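Local structure of conserved uncharacterized protein (predicted phosphoesterase COG0622) (Streptococcus pneumoniae, 3CK2) at residues A[49-54]-A[65-70]. The protein is a predicted phosphoesterase of the calcineurin-like superfamily that binds two manganese ions and probably hydrolyses phosphate esters. Numbering follows the deposited sequence.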
loop_
_atom_site.group_PDB
_atom_site.type_symbol
_atom_site.label_atom_id
_atom_site.label_comp_id
_atom_site.label_asym_id
_atom_site.label_seq_id
_atom_site.Cartn_x
_atom_site.Cartn_y
_atom_site.Cartn_z
ATOM N N PRO A 49 -16.244 7.580 -7.811
ATOM C CA PRO A 49 -15.295 8.201 -8.738
ATOM C C PRO A 49 -13.977 8.588 -8.098
ATOM O O PRO A 49 -13.045 8.907 -8.813
ATOM C CB PRO A 49 -16.045 9.430 -9.255
ATOM C CG PRO A 49 -17.081 9.716 -8.233
ATOM C CD PRO A 49 -17.428 8.431 -7.561
ATOM N N LEU A 50 -13.894 8.529 -6.767
ATOM C CA LEU A 50 -12.633 8.684 -6.029
ATOM C C LEU A 50 -11.596 7.603 -6.359
ATOM O O LEU A 50 -10.394 7.798 -6.130
ATOM C CB LEU A 50 -12.916 8.701 -4.518
ATOM C CG LEU A 50 -13.835 9.854 -4.041
ATOM C CD1 LEU A 50 -14.014 9.784 -2.507
ATOM C CD2 LEU A 50 -13.347 11.273 -4.509
ATOM N N TRP A 51 -12.042 6.482 -6.927
ATOM C CA TRP A 51 -11.135 5.391 -7.243
ATOM C C TRP A 51 -10.497 5.498 -8.616
ATOM O O TRP A 51 -9.703 4.622 -8.980
ATOM C CB TRP A 51 -11.832 4.041 -7.135
ATOM C CG TRP A 51 -12.300 3.702 -5.758
ATOM C CD1 TRP A 51 -13.575 3.325 -5.389
ATOM C CD2 TRP A 51 -11.532 3.746 -4.544
ATOM N NE1 TRP A 51 -13.631 3.107 -4.029
ATOM C CE2 TRP A 51 -12.393 3.341 -3.489
ATOM C CE3 TRP A 51 -10.208 4.069 -4.242
ATOM C CZ2 TRP A 51 -11.961 3.242 -2.169
ATOM C CZ3 TRP A 51 -9.790 3.976 -2.941
ATOM C CH2 TRP A 51 -10.666 3.567 -1.911
ATOM N N GLU A 52 -10.854 6.524 -9.379
ATOM C CA GLU A 52 -10.260 6.730 -10.705
ATOM C C GLU A 52 -8.792 7.072 -10.520
ATOM O O GLU A 52 -8.460 8.030 -9.819
ATOM C CB GLU A 52 -10.938 7.876 -11.484
ATOM C CG GLU A 52 -12.410 7.692 -11.809
ATOM C CD GLU A 52 -13.104 9.018 -12.089
ATOM O OE1 GLU A 52 -12.705 10.052 -11.510
ATOM O OE2 GLU A 52 -14.058 9.024 -12.879
ATOM N N GLY A 53 -7.931 6.268 -11.142
ATOM C CA GLY A 53 -6.478 6.376 -11.022
ATOM C C GLY A 53 -5.848 5.527 -9.907
ATOM O O GLY A 53 -4.608 5.437 -9.827
ATOM N N ILE A 54 -6.685 4.884 -9.074
ATOM C CA ILE A 54 -6.218 4.167 -7.885
ATOM C C ILE A 54 -6.439 2.661 -8.004
ATOM O O ILE A 54 -7.496 2.245 -8.451
ATOM C CB ILE A 54 -6.930 4.673 -6.582
ATOM C CG1 ILE A 54 -6.687 6.176 -6.374
ATOM C CG2 ILE A 54 -6.459 3.858 -5.364
ATOM C CD1 ILE A 54 -7.445 6.735 -5.193
ATOM N N ALA A 65 -20.068 -5.423 -2.652
ATOM C CA ALA A 65 -19.533 -6.232 -3.743
ATOM C C ALA A 65 -18.756 -5.333 -4.715
ATOM O O ALA A 65 -19.110 -4.156 -4.939
ATOM C CB ALA A 65 -20.686 -6.974 -4.474
ATOM N N GLY A 66 -17.688 -5.886 -5.285
ATOM C CA GLY A 66 -16.991 -5.253 -6.390
ATOM C C GLY A 66 -15.529 -4.917 -6.185
ATOM O O GLY A 66 -14.890 -4.408 -7.105
ATOM N N TYR A 67 -14.996 -5.143 -4.988
ATOM C CA TYR A 67 -13.574 -4.983 -4.784
ATOM C C TYR A 67 -12.919 -6.339 -4.972
ATOM O O TYR A 67 -13.440 -7.344 -4.469
ATOM C CB TYR A 67 -13.239 -4.445 -3.386
ATOM C CG TYR A 67 -13.586 -2.999 -3.127
ATOM C CD1 TYR A 67 -12.930 -1.972 -3.784
ATOM C CD2 TYR A 67 -14.533 -2.660 -2.141
ATOM C CE1 TYR A 67 -13.238 -0.623 -3.512
ATOM C CE2 TYR A 67 -14.842 -1.340 -1.848
ATOM C CZ TYR A 67 -14.191 -0.314 -2.537
ATOM O OH TYR A 67 -14.496 0.982 -2.225
ATOM N N PRO A 68 -11.751 -6.378 -5.655
ATOM C CA PRO A 68 -11.035 -7.654 -5.709
ATOM C C PRO A 68 -10.311 -7.954 -4.385
ATOM O O PRO A 68 -9.840 -7.045 -3.699
ATOM C CB PRO A 68 -10.028 -7.441 -6.857
ATOM C CG PRO A 68 -9.697 -5.996 -6.753
ATOM C CD PRO A 68 -11.018 -5.315 -6.362
ATOM N N GLU A 69 -10.227 -9.231 -4.045
ATOM C CA GLU A 69 -9.411 -9.685 -2.919
ATOM C C GLU A 69 -7.907 -9.484 -3.103
ATOM O O GLU A 69 -7.210 -9.141 -2.161
ATOM C CB GLU A 69 -9.654 -11.149 -2.659
ATOM C CG GLU A 69 -11.005 -11.378 -2.012
ATOM C CD GLU A 69 -11.347 -12.854 -1.830
ATOM O OE1 GLU A 69 -10.506 -13.754 -2.110
ATOM O OE2 GLU A 69 -12.470 -13.092 -1.383
ATOM N N ARG A 70 -7.431 -9.727 -4.314
ATOM C CA ARG A 70 -6.034 -9.559 -4.680
ATOM C C ARG A 70 -5.983 -8.798 -5.965
ATOM O O ARG A 70 -6.874 -8.891 -6.799
ATOM C CB ARG A 70 -5.356 -10.911 -4.924
ATOM C CG ARG A 70 -5.557 -11.966 -3.851
ATOM C CD ARG A 70 -4.998 -13.318 -4.302
ATOM N NE ARG A 70 -5.230 -14.335 -3.279
ATOM C CZ ARG A 70 -4.707 -15.576 -3.270
ATOM N NH1 ARG A 70 -3.877 -16.008 -4.222
ATOM N NH2 ARG A 70 -5.006 -16.408 -2.275
#
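Trp51 and Tyr67 meet across two loop segments whose backbones stay well apart, with Trp51 CA 10.9 Å from Tyr67 CA, the closest CA pair of the two segments, a gap that the two long aromatic side chains bridge. Residues 49-51 form a short 3-10 turn, and a type II turn from Trp51 to Ile54, closed by Ile54 N to Trp51 O at 3.0 Å, leads into strand 54-56; Gly53 supplies the positive phi this turn needs. In both aromatic residues CG lies anti to the carbonyl carbon (chi1 -64° in Trp51 and similar in Tyr67), which sends each ring across the gap. The pair is an offset edge-to-face stack: the edge of Tyr67 is turned to the indole face, with planes at 86°. Trp51 NE1 comes in at the phenol edge, near its plane, 2.9 Å from Tyr67 OH, which meets the indole obliquely; the 123° angle at the hydrogen makes this bond weak. The main hydrogen bonds of these buried atoms go to backbone carbonyls of the preceding loop, NE1 to Arg45 O and OH to Leu44 O. Tryptophan and tyrosine thus combine reach, apolar surface and a polar group. Both pack on Val56, joining the loops flanking this edge strand in the calcineurin-like phosphoesterase fold.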